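Local coordinates for protein type III effector NopAA (Sinorhizobium fredii USDA 257, PDB 6SDU) that hydrolyses xyloglucan as a glycoside hydrolase family 12 enzyme delivered by the type III secretion system, and may also act on cellulose, at residues 118-123 with 173-178; 148-153 with 163-168; 104-109 with 212-217; 88-93 with 189-194. All blocks are in the same frame, centred on the assembly; numbering follows the deposited sequence.

Contact 1. Residues 118-123 with 173-178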
loop_
_atom_site.group_PDB
_atom_site.type_symbol
_atom_site.label_atom_id
_atom_site.label_comp_id
_atom_site.label_asym_id
_atom_site.label_seq_id
_atom_site.Cartn_x
_atom_site.Cartn_y
_atom_site.Cartn_z
ATOM N N GLU A 118 -10.876 -1.972 -3.044
ATOM C CA GLU A 118 -9.489 -1.650 -2.740
ATOM C C GLU A 118 -8.886 -2.817 -1.964
ATOM O O GLU A 118 -9.461 -3.262 -0.961
ATOM C CB GLU A 118 -9.431 -0.358 -1.917
ATOM C CG GLU A 118 -8.079 0.173 -1.717
ATOM C CD GLU A 118 -8.039 1.312 -0.693
ATOM O OE1 GLU A 118 -9.110 1.746 -0.202
ATOM O OE2 GLU A 118 -6.924 1.759 -0.384
ATOM N N ILE A 119 -7.763 -3.346 -2.445
ATOM C CA ILE A 119 -7.058 -4.444 -1.776
ATOM C C ILE A 119 -5.676 -3.943 -1.355
ATOM O O ILE A 119 -4.884 -3.498 -2.200
ATOM C CB ILE A 119 -6.945 -5.694 -2.662
ATOM C CG1 ILE A 119 -8.344 -6.197 -3.066
ATOM C CG2 ILE A 119 -6.124 -6.802 -1.931
ATOM C CD1 ILE A 119 -8.859 -5.631 -4.382
ATOM N N MET A 120 -5.396 -3.998 -0.050
ATOM C CA MET A 120 -4.139 -3.529 0.529
ATOM C C MET A 120 -3.324 -4.713 1.027
ATOM O O MET A 120 -3.874 -5.655 1.610
ATOM C CB MET A 120 -4.371 -2.565 1.702
ATOM C CG MET A 120 -5.244 -1.327 1.427
ATOM S SD MET A 120 -4.913 -0.019 2.641
ATOM C CE MET A 120 -3.347 0.572 2.012
ATOM N N LEU A 121 -2.024 -4.671 0.787
ATOM C CA LEU A 121 -1.096 -5.663 1.317
ATOM C C LEU A 121 -0.018 -4.898 2.072
ATOM O O LEU A 121 0.785 -4.200 1.452
ATOM C CB LEU A 121 -0.482 -6.533 0.212
ATOM C CG LEU A 121 -1.393 -6.980 -0.950
ATOM C CD1 LEU A 121 -0.565 -7.660 -2.057
ATOM C CD2 LEU A 121 -2.484 -7.907 -0.443
ATOM N N TRP A 122 -0.039 -4.989 3.404
ATOM C CA TRP A 122 0.929 -4.302 4.274
ATOM C C TRP A 122 2.176 -5.177 4.450
ATOM O O TRP A 122 2.112 -6.236 5.081
ATOM C CB TRP A 122 0.303 -4.001 5.639
ATOM C CG TRP A 122 -0.859 -2.995 5.651
ATOM C CD1 TRP A 122 -1.706 -2.683 4.614
ATOM C CD2 TRP A 122 -1.293 -2.204 6.770
ATOM N NE1 TRP A 122 -2.627 -1.736 5.016
ATOM C CE2 TRP A 122 -2.394 -1.424 6.332
ATOM C CE3 TRP A 122 -0.844 -2.064 8.098
ATOM C CZ2 TRP A 122 -3.064 -0.523 7.175
ATOM C CZ3 TRP A 122 -1.508 -1.157 8.943
ATOM C CH2 TRP A 122 -2.601 -0.397 8.469
ATOM N N THR A 123 3.315 -4.733 3.921
ATOM C CA THR A 123 4.544 -5.523 4.053
ATOM C C THR A 123 5.331 -5.204 5.325
ATOM O O THR A 123 5.895 -6.113 5.929
ATOM C CB THR A 123 5.450 -5.322 2.836
ATOM O OG1 THR A 123 5.858 -3.940 2.747
ATOM C CG2 THR A 123 4.731 -5.760 1.567
ATOM N N HIS A 173 -16.814 2.432 -0.638
ATOM C CA HIS A 173 -16.110 1.397 -1.372
ATOM C C HIS A 173 -15.469 0.400 -0.399
ATOM O O HIS A 173 -15.038 0.771 0.698
ATOM C CB HIS A 173 -15.087 2.037 -2.328
ATOM C CG HIS A 173 -13.743 2.281 -1.718
ATOM N ND1 HIS A 173 -13.418 3.450 -1.064
ATOM C CD2 HIS A 173 -12.635 1.502 -1.666
ATOM C CE1 HIS A 173 -12.167 3.379 -0.636
ATOM N NE2 HIS A 173 -11.670 2.210 -0.996
ATOM N N LYS A 174 -15.478 -0.877 -0.788
ATOM C CA LYS A 174 -14.954 -1.970 0.028
ATOM C C LYS A 174 -13.425 -1.950 0.130
ATOM O O LYS A 174 -12.720 -1.864 -0.880
ATOM C CB LYS A 174 -15.396 -3.303 -0.573
ATOM C CG LYS A 174 -15.032 -4.503 0.271
ATOM C CD LYS A 174 -15.819 -4.469 1.572
ATOM C CE LYS A 174 -17.218 -5.008 1.376
ATOM N NZ LYS A 174 -18.050 -4.753 2.582
ATOM N N VAL A 175 -12.904 -2.148 1.340
ATOM C CA VAL A 175 -11.456 -2.241 1.550
ATOM C C VAL A 175 -11.133 -3.575 2.217
ATOM O O VAL A 175 -11.592 -3.846 3.333
ATOM C CB VAL A 175 -10.922 -1.080 2.409
ATOM C CG1 VAL A 175 -9.372 -1.111 2.481
ATOM C CG2 VAL A 175 -11.413 0.235 1.892
ATOM N N ILE A 176 -10.330 -4.393 1.545
ATOM C CA ILE A 176 -9.825 -5.651 2.086
ATOM C C ILE A 176 -8.323 -5.455 2.293
ATOM O O ILE A 176 -7.597 -5.155 1.332
ATOM C CB ILE A 176 -10.103 -6.834 1.139
ATOM C CG1 ILE A 176 -11.577 -6.910 0.734
ATOM C CG2 ILE A 176 -9.695 -8.153 1.783
ATOM C CD1 ILE A 176 -12.476 -7.334 1.869
ATOM N N SER A 177 -7.854 -5.614 3.533
ATOM C CA SER A 177 -6.450 -5.389 3.881
ATOM C C SER A 177 -5.802 -6.669 4.394
ATOM O O SER A 177 -6.342 -7.327 5.288
ATOM C CB SER A 177 -6.317 -4.307 4.948
ATOM O OG SER A 177 -6.976 -3.130 4.554
ATOM N N LEU A 178 -4.637 -7.005 3.854
ATOM C CA LEU A 178 -3.860 -8.145 4.322
ATOM C C LEU A 178 -2.594 -7.616 4.989
ATOM O O LEU A 178 -1.817 -6.895 4.355
ATOM C CB LEU A 178 -3.515 -9.093 3.173
ATOM C CG LEU A 178 -4.668 -10.003 2.732
ATOM C CD1 LEU A 178 -5.746 -9.228 2.021
ATOM C CD2 LEU A 178 -4.139 -11.138 1.836
#

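Contact 2. Residues 148-153 with 163-168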
loop_
_atom_site.group_PDB
_atom_site.type_symbol
_atom_site.label_atom_id
_atom_site.label_comp_id
_atom_site.label_asym_id
_atom_site.label_seq_id
_atom_site.Cartn_x
_atom_site.Cartn_y
_atom_site.Cartn_z
ATOM N N ALA A 148 -8.240 -3.584 15.593
ATOM C CA ALA A 148 -9.163 -4.019 14.546
ATOM C C ALA A 148 -9.312 -5.532 14.634
ATOM O O ALA A 148 -8.365 -6.233 14.991
ATOM C CB ALA A 148 -8.659 -3.620 13.158
ATOM N N ILE A 149 -10.512 -6.032 14.358
ATOM C CA ILE A 149 -10.795 -7.469 14.454
ATOM C C ILE A 149 -10.608 -8.105 13.087
ATOM O O ILE A 149 -11.348 -7.776 12.146
ATOM C CB ILE A 149 -12.210 -7.743 14.975
ATOM C CG1 ILE A 149 -12.398 -7.130 16.368
ATOM C CG2 ILE A 149 -12.464 -9.277 14.967
ATOM C CD1 ILE A 149 -13.848 -7.072 16.823
ATOM N N PRO A 150 -9.679 -9.056 12.942
ATOM C CA PRO A 150 -9.493 -9.740 11.655
ATOM C C PRO A 150 -10.703 -10.591 11.304
ATOM O O PRO A 150 -11.356 -11.172 12.175
ATOM C CB PRO A 150 -8.272 -10.645 11.891
ATOM C CG PRO A 150 -7.707 -10.269 13.216
ATOM C CD PRO A 150 -8.746 -9.514 13.989
ATOM N N VAL A 151 -10.995 -10.658 10.011
ATOM C CA VAL A 151 -12.049 -11.550 9.534
ATOM C C VAL A 151 -11.503 -12.948 9.228
ATOM O O VAL A 151 -12.254 -13.922 9.281
ATOM C CB VAL A 151 -12.778 -10.941 8.323
ATOM C CG1 VAL A 151 -13.463 -9.643 8.746
ATOM C CG2 VAL A 151 -11.818 -10.693 7.178
ATOM N N TYR A 152 -10.219 -13.061 8.874
ATOM C CA TYR A 152 -9.531 -14.335 8.693
ATOM C C TYR A 152 -8.128 -14.181 9.248
ATOM O O TYR A 152 -7.520 -13.114 9.111
ATOM C CB TYR A 152 -9.439 -14.768 7.219
ATOM C CG TYR A 152 -10.766 -14.914 6.492
ATOM C CD1 TYR A 152 -11.448 -16.131 6.478
ATOM C CD2 TYR A 152 -11.333 -13.837 5.812
ATOM C CE1 TYR A 152 -12.660 -16.266 5.810
ATOM C CE2 TYR A 152 -12.547 -13.959 5.150
ATOM C CZ TYR A 152 -13.202 -15.178 5.150
ATOM O OH TYR A 152 -14.405 -15.323 4.486
ATOM N N SER A 153 -7.619 -15.239 9.874
ATOM C CA SER A 153 -6.305 -15.235 10.497
ATOM C C SER A 153 -5.390 -16.271 9.851
ATOM O O SER A 153 -5.844 -17.331 9.403
ATOM C CB SER A 153 -6.405 -15.510 11.998
ATOM O OG SER A 153 -6.866 -14.371 12.704
ATOM N N ASN A 163 -2.907 -11.768 7.865
ATOM C CA ASN A 163 -4.162 -11.548 8.577
ATOM C C ASN A 163 -5.022 -10.618 7.724
ATOM O O ASN A 163 -4.506 -9.634 7.175
ATOM C CB ASN A 163 -3.925 -10.934 9.955
ATOM C CG ASN A 163 -3.423 -11.944 10.962
ATOM O OD1 ASN A 163 -3.644 -13.147 10.804
ATOM N ND2 ASN A 163 -2.741 -11.461 12.010
ATOM N N VAL A 164 -6.306 -10.970 7.556
ATOM C CA VAL A 164 -7.219 -10.293 6.640
ATOM C C VAL A 164 -8.227 -9.458 7.417
ATOM O O VAL A 164 -8.829 -9.932 8.390
ATOM C CB VAL A 164 -7.924 -11.309 5.724
ATOM C CG1 VAL A 164 -8.816 -10.595 4.689
ATOM C CG2 VAL A 164 -6.871 -12.138 5.029
ATOM N N PHE A 165 -8.426 -8.214 6.965
ATOM C CA PHE A 165 -9.334 -7.271 7.595
ATOM C C PHE A 165 -10.317 -6.731 6.563
ATOM O O PHE A 165 -9.995 -6.637 5.371
ATOM C CB PHE A 165 -8.565 -6.123 8.228
ATOM C CG PHE A 165 -7.636 -6.551 9.295
ATOM C CD1 PHE A 165 -6.380 -7.041 8.982
ATOM C CD2 PHE A 165 -8.022 -6.465 10.634
ATOM C CE1 PHE A 165 -5.516 -7.453 9.991
ATOM C CE2 PHE A 165 -7.166 -6.864 11.646
ATOM C CZ PHE A 165 -5.910 -7.354 11.330
ATOM N N GLU A 166 -11.520 -6.372 7.031
ATOM C CA GLU A 166 -12.569 -5.877 6.150
ATOM C C GLU A 166 -13.183 -4.583 6.670
ATOM O O GLU A 166 -13.570 -4.497 7.839
ATOM C CB GLU A 166 -13.682 -6.906 5.967
ATOM C CG GLU A 166 -14.760 -6.447 4.974
ATOM C CD GLU A 166 -16.013 -7.333 4.984
ATOM O OE1 GLU A 166 -16.946 -7.045 4.203
ATOM O OE2 GLU A 166 -16.064 -8.303 5.773
ATOM N N GLY A 167 -13.322 -3.610 5.775
ATOM C CA GLY A 167 -13.879 -2.325 6.111
ATOM C C GLY A 167 -14.417 -1.624 4.880
ATOM O O GLY A 167 -14.499 -2.201 3.796
ATOM N N GLU A 168 -14.838 -0.385 5.092
ATOM C CA GLU A 168 -15.416 0.483 4.084
ATOM C C GLU A 168 -14.732 1.845 4.098
ATOM O O GLU A 168 -14.479 2.386 5.170
ATOM C CB GLU A 168 -16.909 0.677 4.374
ATOM C CG GLU A 168 -17.668 1.219 3.238
ATOM C CD GLU A 168 -19.145 0.958 3.408
ATOM O OE1 GLU A 168 -19.505 -0.226 3.632
ATOM O OE2 GLU A 168 -19.924 1.940 3.328
HETATM O O HOH W 1 -11.378 -6.338 9.949
#

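Contact 3. Residues 104-109 with 212-217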
loop_
_atom_site.group_PDB
_atom_site.type_symbol
_atom_site.label_atom_id
_atom_site.label_comp_id
_atom_site.label_asym_id
_atom_site.label_seq_id
_atom_site.Cartn_x
_atom_site.Cartn_y
_atom_site.Cartn_z
ATOM N N TRP A 104 3.259 4.509 10.534
ATOM C CA TRP A 104 3.156 4.339 9.087
ATOM C C TRP A 104 2.986 2.865 8.734
ATOM O O TRP A 104 3.174 1.962 9.556
ATOM C CB TRP A 104 4.383 4.926 8.367
ATOM C CG TRP A 104 5.696 4.539 9.009
ATOM C CD1 TRP A 104 6.417 5.285 9.894
ATOM C CD2 TRP A 104 6.436 3.317 8.822
ATOM N NE1 TRP A 104 7.554 4.607 10.266
ATOM C CE2 TRP A 104 7.586 3.399 9.624
ATOM C CE3 TRP A 104 6.232 2.163 8.058
ATOM C CZ2 TRP A 104 8.541 2.364 9.680
ATOM C CZ3 TRP A 104 7.171 1.153 8.108
ATOM C CH2 TRP A 104 8.306 1.250 8.916
ATOM N N ASP A 105 2.604 2.638 7.487
ATOM C CA ASP A 105 2.526 1.295 6.951
ATOM C C ASP A 105 2.947 1.363 5.494
ATOM O O ASP A 105 2.520 2.253 4.768
ATOM C CB ASP A 105 1.135 0.703 7.129
ATOM C CG ASP A 105 0.040 1.544 6.484
ATOM O OD1 ASP A 105 -0.301 1.291 5.295
ATOM O OD2 ASP A 105 -0.511 2.425 7.182
ATOM N N VAL A 106 3.891 0.506 5.115
ATOM C CA VAL A 106 4.311 0.358 3.732
ATOM C C VAL A 106 3.350 -0.656 3.120
ATOM O O VAL A 106 3.223 -1.770 3.637
ATOM C CB VAL A 106 5.773 -0.123 3.649
ATOM C CG1 VAL A 106 6.201 -0.301 2.210
ATOM C CG2 VAL A 106 6.692 0.888 4.336
ATOM N N ALA A 107 2.647 -0.282 2.048
ATOM C CA ALA A 107 1.610 -1.191 1.559
ATOM C C ALA A 107 1.448 -1.153 0.046
ATOM O O ALA A 107 1.628 -0.107 -0.587
ATOM C CB ALA A 107 0.247 -0.853 2.186
ATOM N N TYR A 108 1.041 -2.311 -0.512
ATOM C CA TYR A 108 0.482 -2.390 -1.853
ATOM C C TYR A 108 -0.936 -1.843 -1.790
ATOM O O TYR A 108 -1.649 -2.063 -0.804
ATOM C CB TYR A 108 0.419 -3.843 -2.352
ATOM C CG TYR A 108 1.703 -4.319 -2.948
ATOM C CD1 TYR A 108 2.029 -4.023 -4.265
ATOM C CD2 TYR A 108 2.621 -5.019 -2.179
ATOM C CE1 TYR A 108 3.230 -4.439 -4.813
ATOM C CE2 TYR A 108 3.824 -5.447 -2.719
ATOM C CZ TYR A 108 4.127 -5.138 -4.032
ATOM O OH TYR A 108 5.320 -5.543 -4.583
ATOM N N ASP A 109 -1.328 -1.097 -2.812
ATOM C CA ASP A 109 -2.681 -0.549 -2.927
ATOM C C ASP A 109 -3.201 -0.967 -4.301
ATOM O O ASP A 109 -2.783 -0.421 -5.323
ATOM C CB ASP A 109 -2.674 0.974 -2.748
ATOM C CG ASP A 109 -3.970 1.520 -2.133
ATOM O OD1 ASP A 109 -4.636 0.820 -1.333
ATOM O OD2 ASP A 109 -4.333 2.661 -2.475
ATOM N N VAL A 212 -2.143 -1.192 -9.797
ATOM C CA VAL A 212 -1.323 -1.761 -8.734
ATOM C C VAL A 212 -0.439 -0.634 -8.211
ATOM O O VAL A 212 0.363 -0.074 -8.966
ATOM C CB VAL A 212 -0.470 -2.949 -9.210
ATOM C CG1 VAL A 212 0.564 -3.312 -8.134
ATOM C CG2 VAL A 212 -1.330 -4.147 -9.487
ATOM N N GLN A 213 -0.599 -0.270 -6.940
ATOM C CA GLN A 213 0.180 0.814 -6.336
ATOM C C GLN A 213 1.061 0.310 -5.192
ATOM O O GLN A 213 0.767 -0.716 -4.568
ATOM C CB GLN A 213 -0.738 1.927 -5.822
ATOM C CG GLN A 213 -1.628 2.503 -6.885
ATOM C CD GLN A 213 -2.664 3.490 -6.363
ATOM O OE1 GLN A 213 -2.912 3.607 -5.155
ATOM N NE2 GLN A 213 -3.294 4.191 -7.286
ATOM N N TYR A 214 2.153 1.036 -4.923
ATOM C CA TYR A 214 3.013 0.728 -3.786
ATOM C C TYR A 214 3.615 2.005 -3.201
ATOM O O TYR A 214 4.144 2.838 -3.941
ATOM C CB TYR A 214 4.135 -0.248 -4.174
ATOM C CG TYR A 214 4.787 -0.910 -2.978
ATOM C CD1 TYR A 214 4.082 -1.811 -2.182
ATOM C CD2 TYR A 214 6.116 -0.633 -2.637
ATOM C CE1 TYR A 214 4.693 -2.436 -1.079
ATOM C CE2 TYR A 214 6.736 -1.246 -1.539
ATOM C CZ TYR A 214 6.018 -2.138 -0.758
ATOM O OH TYR A 214 6.631 -2.739 0.337
ATOM N N GLY A 215 3.574 2.124 -1.879
ATOM C CA GLY A 215 4.107 3.308 -1.223
ATOM C C GLY A 215 3.980 3.189 0.276
ATOM O O GLY A 215 3.981 2.078 0.810
ATOM N N VAL A 216 3.930 4.337 0.965
ATOM C CA VAL A 216 3.797 4.359 2.420
ATOM C C VAL A 216 2.690 5.333 2.836
ATOM O O VAL A 216 2.682 6.505 2.425
ATOM C CB VAL A 216 5.154 4.678 3.104
ATOM C CG1 VAL A 216 5.735 5.981 2.634
ATOM C CG2 VAL A 216 5.053 4.632 4.627
ATOM N N GLU A 217 1.748 4.850 3.657
ATOM C CA GLU A 217 0.734 5.711 4.264
ATOM C C GLU A 217 1.325 6.240 5.563
ATOM O O GLU A 217 1.499 5.469 6.514
ATOM C CB GLU A 217 -0.541 4.927 4.564
ATOM C CG GLU A 217 -1.281 4.366 3.339
ATOM C CD GLU A 217 -2.564 3.637 3.714
ATOM O OE1 GLU A 217 -2.514 2.700 4.569
ATOM O OE2 GLU A 217 -3.620 4.004 3.156
HETATM O O HOH W 2 -0.242 5.487 8.370
#

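Contact 4. Residues 88-93 with 189-194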
loop_
_atom_site.group_PDB
_atom_site.type_symbol
_atom_site.label_atom_id
_atom_site.label_comp_id
_atom_site.label_asym_id
_atom_site.label_seq_id
_atom_site.Cartn_x
_atom_site.Cartn_y
_atom_site.Cartn_z
ATOM N N ASN A 88 -2.834 -14.100 -16.762
ATOM C CA ASN A 88 -2.022 -15.299 -16.589
ATOM C C ASN A 88 -0.968 -15.132 -15.504
ATOM O O ASN A 88 -0.696 -16.079 -14.754
ATOM C CB ASN A 88 -1.324 -15.662 -17.910
ATOM C CG ASN A 88 -2.288 -15.718 -19.100
ATOM O OD1 ASN A 88 -3.192 -16.560 -19.150
ATOM N ND2 ASN A 88 -2.099 -14.811 -20.060
ATOM N N THR A 89 -0.368 -13.944 -15.407
ATOM C CA THR A 89 0.623 -13.649 -14.380
ATOM C C THR A 89 0.455 -12.212 -13.910
ATOM O O THR A 89 0.455 -11.289 -14.728
ATOM C CB THR A 89 2.044 -13.847 -14.930
ATOM O OG1 THR A 89 2.296 -15.242 -15.138
ATOM C CG2 THR A 89 3.073 -13.276 -13.981
ATOM N N LEU A 90 0.347 -12.020 -12.596
ATOM C CA LEU A 90 0.358 -10.678 -12.005
ATOM C C LEU A 90 1.108 -10.776 -10.680
ATOM O O LEU A 90 0.546 -11.169 -9.652
ATOM C CB LEU A 90 -1.042 -10.107 -11.814
ATOM C CG LEU A 90 -1.074 -8.656 -11.297
ATOM C CD1 LEU A 90 -0.228 -7.717 -12.162
ATOM C CD2 LEU A 90 -2.492 -8.140 -11.222
ATOM N N SER A 91 2.378 -10.416 -10.714
ATOM C CA SER A 91 3.231 -10.477 -9.543
ATOM C C SER A 91 4.019 -9.181 -9.420
ATOM O O SER A 91 4.102 -8.381 -10.359
ATOM C CB SER A 91 4.186 -11.659 -9.622
ATOM O OG SER A 91 5.068 -11.466 -10.708
ATOM N N SER A 92 4.579 -8.964 -8.239
ATOM C CA SER A 92 5.347 -7.756 -7.985
ATOM C C SER A 92 6.503 -8.062 -7.043
ATOM O O SER A 92 6.388 -8.919 -6.159
ATOM C CB SER A 92 4.435 -6.667 -7.399
ATOM O OG SER A 92 5.058 -5.405 -7.437
ATOM N N SER A 93 7.631 -7.376 -7.259
ATOM C CA SER A 93 8.806 -7.478 -6.394
ATOM C C SER A 93 9.097 -6.139 -5.733
ATOM O O SER A 93 9.040 -5.102 -6.394
ATOM C CB SER A 93 10.036 -7.916 -7.182
ATOM O OG SER A 93 9.887 -9.255 -7.605
ATOM N N VAL A 189 5.203 -10.766 -4.306
ATOM C CA VAL A 189 3.800 -11.095 -4.062
ATOM C C VAL A 189 3.154 -11.567 -5.354
ATOM O O VAL A 189 3.347 -10.968 -6.419
ATOM C CB VAL A 189 3.015 -9.896 -3.493
ATOM C CG1 VAL A 189 3.359 -9.666 -2.031
ATOM C CG2 VAL A 189 3.305 -8.665 -4.308
ATOM N N ASP A 190 2.347 -12.617 -5.244
ATOM C CA ASP A 190 1.559 -13.137 -6.356
ATOM C C ASP A 190 0.180 -12.508 -6.196
ATOM O O ASP A 190 -0.676 -13.008 -5.462
ATOM C CB ASP A 190 1.536 -14.661 -6.340
ATOM C CG ASP A 190 0.658 -15.257 -7.441
ATOM O OD1 ASP A 190 0.108 -14.489 -8.271
ATOM O OD2 ASP A 190 0.498 -16.504 -7.452
ATOM N N ILE A 191 -0.003 -11.360 -6.852
ATOM C CA ILE A 191 -1.249 -10.613 -6.719
ATOM C C ILE A 191 -2.401 -11.380 -7.358
ATOM O O ILE A 191 -3.515 -11.427 -6.814
ATOM C CB ILE A 191 -1.076 -9.192 -7.298
ATOM C CG1 ILE A 191 0.057 -8.473 -6.548
ATOM C CG2 ILE A 191 -2.380 -8.386 -7.195
ATOM C CD1 ILE A 191 0.452 -7.117 -7.107
ATOM N N LYS A 192 -2.143 -12.051 -8.482
ATOM C CA LYS A 192 -3.205 -12.805 -9.151
ATOM C C LYS A 192 -3.860 -13.792 -8.193
ATOM O O LYS A 192 -5.083 -13.776 -8.015
ATOM C CB LYS A 192 -2.622 -13.538 -10.359
ATOM C CG LYS A 192 -3.615 -14.374 -11.149
ATOM C CD LYS A 192 -2.857 -15.399 -11.973
ATOM C CE LYS A 192 -3.767 -16.494 -12.508
ATOM N NZ LYS A 192 -3.062 -17.366 -13.487
ATOM N N SER A 193 -3.037 -14.585 -7.493
ATOM C CA SER A 193 -3.522 -15.583 -6.537
ATOM C C SER A 193 -4.227 -14.948 -5.349
ATOM O O SER A 193 -5.179 -15.524 -4.813
ATOM C CB SER A 193 -2.356 -16.429 -6.021
ATOM O OG SER A 193 -1.809 -17.241 -7.041
ATOM N N ILE A 194 -3.727 -13.802 -4.869
ATOM C CA ILE A 194 -4.376 -13.145 -3.738
ATOM C C ILE A 194 -5.763 -12.675 -4.135
ATOM O O ILE A 194 -6.733 -12.878 -3.399
ATOM C CB ILE A 194 -3.506 -11.986 -3.209
ATOM C CG1 ILE A 194 -2.245 -12.538 -2.531
ATOM C CG2 ILE A 194 -4.317 -11.107 -2.258
ATOM C CD1 ILE A 194 -1.203 -11.471 -2.177
HETATM O O HOH W 3 1.021 -14.109 -10.949
#

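Contact 1. Residues 118-123 with 173-178
E118 to L121 pair in parallel with V175 to L178, the short strand axes 4.6 Å apart at closest approach and inclined by 16°. The backbone ladder is regular: K174 O accepts from E118 N, E118 O from I176 N, I176 O from M120 N, M120 O from L178 N and L178 O from W122 N. In the GH12 beta-jelly roll this pair lies in the larger sheet, whose face bearing E118, M120, V175 and S177 is the substrate side; M120 and W122 belong to the glucose pocket. On that face E118 runs extended, its CG anti to the backbone N (chi1 -171°). H173 NE2 donates to E118 OE1 at 2.7 Å, nearly straight (163°); OE1 lies in the imidazole plane, while NE2 approaches on the anti side, tilted out of the carboxylate plane. D171 holds ND1 of the same ring, so both nitrogens are engaged and the imidazole rotation is fixed. V175 CG2 lies beside the carboxylate, 3.5 Å from E118 OE1. On the other face L121 and L178 lie side by side, L121 CD2 touching L178 CB at 3.9 Å, where I194 of helix 191-200 covers them both.

Contact 2. Residues 148-153 with 163-168
P150 lies over one face of the F165 ring, its CB 4.3 Å from the ring centroid and offset toward the rim, a CH-pi contact. P150 CG also meets F165 CE2 at 3.8 Å, while A148 comes to the ring's edge, where its O lies 3.6 Å from CE2. Although F165 CB points away from 148-153, its CG lies beside the backbone N (chi1 -61°) and the ring comes back to P150. Next to the ring the backbones join. V164 O accepts from V151 N at 2.8 Å and, weakly, from Y152 N, and V164 N returns a bond to Y152 O that is nearly straight at 174°. Two residues, V151 and Y152, thus face the single residue V164: a classic beta bulge, where residues 148-153 come alongside strand 160-168, near the edge of the larger sheet. V151 spreads its branches over the neighbouring strand, CG2 resting 3.9 Å from V164 CG1 and CG1 against E166 CB. Beyond the bulge a water bridges the chains, donating to I149 O and accepting from E166 N at 2.9 Å. In the outer shell, E166 OE1 forms a salt bridge with K174, the Y152 ring meets W197 edge-to-face, and N163 uses both ends of its amide, ND2 on S129 O and OD1 on the backbone N of N154.

Contact 3. Residues 104-109 with 212-217
D105 OD1 and E217 OE1 come within 2.7 Å, their carboxylate planes 85° apart. This acid pair sits on the concave side of the GH12 beta-jelly roll, where segments 104-109 and 212-217 of strands 103-112 and 208-218 run antiparallel, and E217 OE2 hydrogen-bonds O2 of the bound glucose. D105 CG lies between the backbone N and the carbonyl carbon (chi1 57°), and the carboxylate beyond it comes to E217. A water donates to E217 O and, over a longer distance, to D105 OD2. Three hydrogen-bonded pairs, D105 with E217, A107 with G215 and D109 with Q213, tie the backbones. D109 and Q213 also lie side by side on the acid face, and W111 NE1 bonds to D109 OD2 and, weakly, to Q213 OE1. The other face is aromatic: the Y108 and Y214 rings meet obliquely, centroids 4.4 Å apart and planes at 47°, with Y214 CD1 over the centre of the Y108 ring. W232 of the second sheet meets both rings. Further along, V216 CG2 packs on W104 CB at 3.8 Å. Y214 OH is hydrogen-bonded to Q96, and V106 CG1 lies against that phenol end, 3.5 Å from Y214 CZ.

Contact 4. Residues 88-93 with 189-194
A strand edge meets a strand-to-helix junction here: S91 and S92 pair with the end of strand 186-190, an outermost strand of the smaller sheet, and L90 meets the first turn of helix 191-200. The strand part is antiparallel. S92 N donates to V189 O at 3.0 Å and V189 N returns to S92 O, which makes S92 and V189 a hydrogen-bonded pair; S91 and D190 form the adjoining non-hydrogen-bonded pair. Past D190 the chain turns into the helix, and L90 O changes partner accordingly. It accepts from K192 N at 3.1 Å, in the carbonyl plane and on a lone pair, and weakly from I191 N, whose angle is only 120°. K192 then runs back alongside the strand, fully extended beyond a CG anti to the backbone N (chi1 180°), and its NZ reaches N88 O at 3.0 Å, above the carbonyl plane. On the inner side L90 and I191 cross obliquely, L90 CG touching I191 CB at 4.0 Å, and I191 CD1 reaches S92 CB. V209 and V212 of strand 208-218 continue this apolar layer, V209 against L90 and V212 against I191. A water accepts from L90 N and donates to D190 OD1 at 2.9 Å, linking the strand to the helix start. D190 OD1 also takes a weak but straight bond from S193 N, at 3.2 Å: an aspartate N-cap at the start of the helix.

Contacts 1 and 3 are buried and share the larger sheet, where strands 103-112 and 117-125 are neighbours; their common face gathers E118, D109, D105 and E217, the last of which binds the glucose. Contact 2 extends that sheet outward from contact 1, S177 O receiving F165 N, but is partly exposed and relies on a bulge, a proline and water. Contact 4 belongs to the smaller sheet and is also partly exposed. It reaches contact 3 through Y108 and S92, whose hydroxyl oxygens OH and OG lie 2.9 Å apart, and contact 1 through I194. Close acid groups mark the centre, whereas a bulge and a helix cap mark the periphery; contacts 2 and 4 do not touch.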